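Local coordinates for NAD-dependent aldehyde dehydrogenase (Sinorhizobium meliloti, PDB 3U4J), which oxidises aldehydes using NAD as the electron acceptor, and assembles as a tetramer, at the interface of chains A and B and the interface of chains A and C. Numbering follows the deposited sequence. Chains: chain A/B/C, NAD-dependent aldehyde dehydrogenase.

Contact 1: the interface of chains A and B. Residues chain A 435, 455-458, 461; chain B 153, 495-497, 499, 501.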
# COMPACT_ATOMS: atom_id res chain seq x y z
N TRP A 435 -9.87 -27.96 -8.48
CA TRP A 435 -10.94 -27.94 -9.48
C TRP A 435 -12.30 -28.27 -8.83
O TRP A 435 -12.48 -29.36 -8.31
CB TRP A 435 -10.64 -28.91 -10.62
CG TRP A 435 -9.35 -28.60 -11.40
CD1 TRP A 435 -8.08 -28.87 -11.01
CD2 TRP A 435 -9.25 -27.95 -12.68
NE1 TRP A 435 -7.18 -28.45 -11.98
CE2 TRP A 435 -7.88 -27.89 -13.02
CE3 TRP A 435 -10.20 -27.45 -13.59
CZ2 TRP A 435 -7.42 -27.31 -14.22
CZ3 TRP A 435 -9.74 -26.90 -14.79
CH2 TRP A 435 -8.36 -26.82 -15.08
N TRP A 455 -3.93 -22.19 -7.79
CA TRP A 455 -4.84 -21.98 -8.89
C TRP A 455 -6.19 -22.62 -8.54
O TRP A 455 -6.22 -23.67 -7.88
CB TRP A 455 -4.35 -22.67 -10.16
CG TRP A 455 -3.33 -21.99 -10.93
CD1 TRP A 455 -3.52 -21.24 -12.04
CD2 TRP A 455 -1.92 -22.00 -10.67
NE1 TRP A 455 -2.30 -20.78 -12.51
CE2 TRP A 455 -1.31 -21.23 -11.68
CE3 TRP A 455 -1.12 -22.58 -9.67
CZ2 TRP A 455 0.08 -21.01 -11.73
CZ3 TRP A 455 0.27 -22.38 -9.73
CH2 TRP A 455 0.85 -21.60 -10.75
N ILE A 456 -7.27 -21.98 -8.96
CA ILE A 456 -8.59 -22.62 -8.92
C ILE A 456 -9.06 -22.80 -10.36
O ILE A 456 -9.05 -21.84 -11.14
CB ILE A 456 -9.64 -21.80 -8.06
CG1 ILE A 456 -9.31 -21.93 -6.58
CG2 ILE A 456 -11.09 -22.34 -8.31
CD1 ILE A 456 -10.13 -21.04 -5.66
N ASN A 457 -9.46 -24.03 -10.72
CA ASN A 457 -9.99 -24.31 -12.07
C ASN A 457 -9.04 -23.90 -13.20
O ASN A 457 -9.46 -23.41 -14.27
CB ASN A 457 -11.37 -23.64 -12.26
CG ASN A 457 -12.42 -24.20 -11.30
OD1 ASN A 457 -13.35 -23.48 -10.87
ND2 ASN A 457 -12.29 -25.47 -10.95
N SER A 458 -7.76 -24.08 -12.94
CA SER A 458 -6.73 -23.68 -13.87
C SER A 458 -5.41 -24.27 -13.38
O SER A 458 -5.34 -24.85 -12.29
CB SER A 458 -6.66 -22.14 -13.97
OG SER A 458 -6.70 -21.56 -12.68
N ASP A 461 -0.69 -21.44 -15.83
CA ASP A 461 -0.70 -20.10 -16.41
C ASP A 461 -0.92 -19.00 -15.36
O ASP A 461 -1.94 -18.97 -14.65
CB ASP A 461 -1.73 -20.01 -17.53
CG ASP A 461 -1.39 -20.90 -18.72
OD1 ASP A 461 -0.23 -21.30 -18.87
OD2 ASP A 461 -2.30 -21.21 -19.49
N ARG B 153 -11.42 -14.31 -14.70
CA ARG B 153 -10.39 -14.62 -13.72
C ARG B 153 -10.37 -13.59 -12.60
O ARG B 153 -10.77 -12.44 -12.79
CB ARG B 153 -9.06 -14.66 -14.46
CG ARG B 153 -7.89 -15.27 -13.75
CD ARG B 153 -6.90 -15.79 -14.83
NE ARG B 153 -6.37 -14.71 -15.65
CZ ARG B 153 -5.20 -14.74 -16.30
NH1 ARG B 153 -4.39 -15.79 -16.22
NH2 ARG B 153 -4.81 -13.68 -17.00
N HIS B 495 -4.53 -17.59 -8.71
CA HIS B 495 -5.21 -17.25 -9.96
C HIS B 495 -6.47 -18.08 -9.96
O HIS B 495 -6.41 -19.33 -10.03
CB HIS B 495 -4.36 -17.57 -11.19
CG HIS B 495 -3.17 -16.67 -11.34
ND1 HIS B 495 -2.00 -16.87 -10.63
CD2 HIS B 495 -2.98 -15.55 -12.08
CE1 HIS B 495 -1.14 -15.91 -10.94
NE2 HIS B 495 -1.70 -15.11 -11.83
N VAL B 496 -7.60 -17.39 -9.82
CA VAL B 496 -8.89 -18.06 -9.74
C VAL B 496 -9.55 -17.92 -11.11
O VAL B 496 -9.79 -16.80 -11.59
CB VAL B 496 -9.83 -17.40 -8.69
CG1 VAL B 496 -11.16 -18.17 -8.64
CG2 VAL B 496 -9.18 -17.33 -7.29
N THR B 497 -9.83 -19.04 -11.76
CA THR B 497 -10.65 -19.02 -12.96
C THR B 497 -12.10 -19.34 -12.57
O THR B 497 -12.35 -20.34 -11.90
CB THR B 497 -10.12 -20.02 -14.05
OG1 THR B 497 -8.94 -19.47 -14.64
CG2 THR B 497 -11.12 -20.22 -15.16
N GLY B 499 -15.54 -20.48 -13.94
CA GLY B 499 -15.91 -21.26 -15.11
C GLY B 499 -14.70 -22.10 -15.51
O GLY B 499 -14.10 -22.77 -14.66
N PRO B 501 -10.92 -22.61 -18.00
CA PRO B 501 -9.91 -21.98 -18.85
C PRO B 501 -10.04 -22.46 -20.32
O PRO B 501 -10.73 -23.46 -20.59
CB PRO B 501 -8.59 -22.44 -18.21
CG PRO B 501 -8.93 -23.72 -17.51
CD PRO B 501 -10.40 -23.78 -17.28
O HOH W 1 -6.76 -18.78 -13.32
O HOH W 2 -4.63 -18.66 -15.18
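A:Trp455 and A:Ile456 lie alongside B:His495 and B:Val496, where strand 453-456 of one aldehyde dehydrogenase subunit meets strand 489-497 of the other as parallel beta bridges, joining their sheets. A:Ile456 bonds through its backbone in both directions: its N donates to B:His495 O (3.0 Å) and its O accepts from B:Thr497 N.

The indole of A:Trp455 can be followed outward. CB sits 3.9 Å from B:His495 O. CG, turned anti to the carbonyl carbon (chi1 -80°), carries the ring alongside the histidine, both side chains pointing the same way. CD1 then packs on B:His495 CB at 3.9 Å, while ND1 of the imidazole stands over the rim of one indole face. At the pyrrole N-H, NE1 gives a nearly straight bond, 172° at H, to A:Asp461 O (2.8 Å), which lies in the indole plane; the donor stands above the plane of that backbone carbonyl. An alanine here would probably leave A:Asp461 O without its indole donor and open a gap beside B:His495, freeing the 458-461 loop to shift.

A:Ser458 OG donates to A:Ile456 O from the face opposite B:Thr497 N. The hydroxyl also meets water 1, which B:Thr497 OG1 holds at 2.6 Å. Water 1 contacts water 2, linked in turn to A:Asp461 O and, at the edge of the guanidinium, to B:Arg153 NH1 (3.1 Å). Beyond the strands, B:Pro501 meets the benzene end of A:Trp435 tip to tip, CG to CH2 at 4.0 Å, while A:Asn457 CA and A:Ser458 N lie over one face of that indole.

Contact 2: the interface of chains A and C. Residues chain A 447; chain C 147, 150-151, 153-154, 498.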
# COMPACT_ATOMS: atom_id res chain seq x y z
N ARG A 447 -7.42 -22.01 0.61
CA ARG A 447 -6.94 -21.36 1.83
C ARG A 447 -6.24 -22.31 2.79
O ARG A 447 -5.40 -21.87 3.59
CB ARG A 447 -8.08 -20.69 2.59
CG ARG A 447 -8.63 -19.48 1.87
CD ARG A 447 -9.91 -18.99 2.54
NE ARG A 447 -9.65 -17.98 3.57
CZ ARG A 447 -10.46 -17.74 4.61
NH1 ARG A 447 -11.56 -18.45 4.79
NH2 ARG A 447 -10.15 -16.80 5.49
N ASN C 147 -8.05 -11.73 5.12
CA ASN C 147 -8.07 -13.18 5.27
C ASN C 147 -8.11 -13.52 6.74
O ASN C 147 -7.93 -14.67 7.13
CB ASN C 147 -6.81 -13.76 4.60
CG ASN C 147 -6.89 -15.26 4.37
OD1 ASN C 147 -7.96 -15.81 4.02
ND2 ASN C 147 -5.76 -15.94 4.59
N GLY C 150 -12.28 -14.11 10.33
CA GLY C 150 -13.05 -15.33 10.66
C GLY C 150 -12.79 -16.44 9.64
O GLY C 150 -12.76 -16.20 8.42
N ASP C 151 -12.60 -17.67 10.10
CA ASP C 151 -12.32 -18.80 9.19
C ASP C 151 -13.42 -19.04 8.15
O ASP C 151 -13.17 -19.57 7.05
CB ASP C 151 -12.06 -20.08 9.98
CG ASP C 151 -11.35 -21.15 9.14
OD1 ASP C 151 -10.22 -20.91 8.68
OD2 ASP C 151 -11.92 -22.23 8.93
N ARG C 153 -15.22 -16.72 6.73
CA ARG C 153 -15.47 -15.52 5.97
C ARG C 153 -14.20 -15.05 5.26
O ARG C 153 -13.09 -15.34 5.71
CB ARG C 153 -15.91 -14.47 6.98
CG ARG C 153 -16.70 -13.31 6.46
CD ARG C 153 -17.60 -12.79 7.63
NE ARG C 153 -16.79 -12.27 8.72
CZ ARG C 153 -17.21 -11.36 9.61
NH1 ARG C 153 -18.45 -10.89 9.53
NH2 ARG C 153 -16.38 -10.94 10.57
N LEU C 154 -14.36 -14.37 4.14
CA LEU C 154 -13.22 -13.77 3.45
C LEU C 154 -13.63 -12.35 3.03
O LEU C 154 -14.70 -12.16 2.43
CB LEU C 154 -12.84 -14.61 2.22
CG LEU C 154 -11.75 -14.11 1.22
CD1 LEU C 154 -10.36 -13.96 1.87
CD2 LEU C 154 -11.68 -15.01 -0.04
N LEU C 498 -18.42 -18.21 3.34
CA LEU C 498 -18.24 -19.49 2.73
C LEU C 498 -19.02 -20.44 3.63
O LEU C 498 -18.66 -20.66 4.81
CB LEU C 498 -16.76 -19.86 2.69
CG LEU C 498 -15.86 -18.86 1.95
CD1 LEU C 498 -14.42 -19.14 2.26
CD2 LEU C 498 -16.09 -18.87 0.44
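This is a two-fold symmetric interface between like subunits, one of the surfaces that hold the aldehyde dehydrogenase tetramer together; here an arginine from chain A is caught by a loop of chain C. A:Arg447, near the end of helix 439-448, meets C:Asn147 and C:Asp151 in the turn between strands 143-146 and 153-161. A:Arg447 and C:Asn147 pass antiparallel alongside one another, with the guanidinium and amide planes 61° apart.

The grip is side-on and converges on one atom. NE of A:Arg447 donates to the amide oxygen OD1 of C:Asn147 (2.8 Å), lying in the plane of that carbonyl, and NH2 donates to the same OD1 (2.8 Å) from above the plane. OD1 itself lies close to the guanidinium plane, and the two bonds should limit rotation of the group. The aliphatic chain runs extended as far as CD and then bends at chi3 (91°), which turns NE and NH2 toward the amide oxygen. C:Asn147 CG is anti to its own backbone N (chi1 -165°), a setting that carries OD1 to the arginine.

On the other side NH1 donates to the backbone carbonyl C:Asp151 O (3.0 Å), again from above the carbonyl plane. C:Arg153 O is near NH2 at 3.3 Å, a polar neighbour rather than a bonded partner. The carboxylate of C:Asp151 is not in contact, its OD1 4.8 Å from A:Arg447 NH1, but its opposite charge may favour the guanidinium electrostatically. Apolar cover is slight: C:Leu498 CD1 comes to 3.9 Å from NH1, and C:Leu154 CD1 stands farther off, near NE.

By binding both a side-chain amide and a backbone carbonyl of the turn, A:Arg447 ties the 147-151 loop of chain C to helix 439-448 of chain A and probably helps fix how the two subunits sit in the tetramer.

Contact 1 and contact 2 lie about 19 Å apart, measured between the centres of their C-alpha atoms. In chain A they use neighbouring elements, helix 439-448 in contact 2 and strand 453-456 with its following loop in contact 1, so one short stretch of sequence faces two different subunits. The partners also draw on equivalent regions: residue 153 reaches a bridging water with its side chain in chain B, while in chain C its carbonyl only lies near the arginine, and the segment around 495-501 takes part in both. Neighbouring parts of each subunit therefore face two different partners, which probably helps tie the tetramer together.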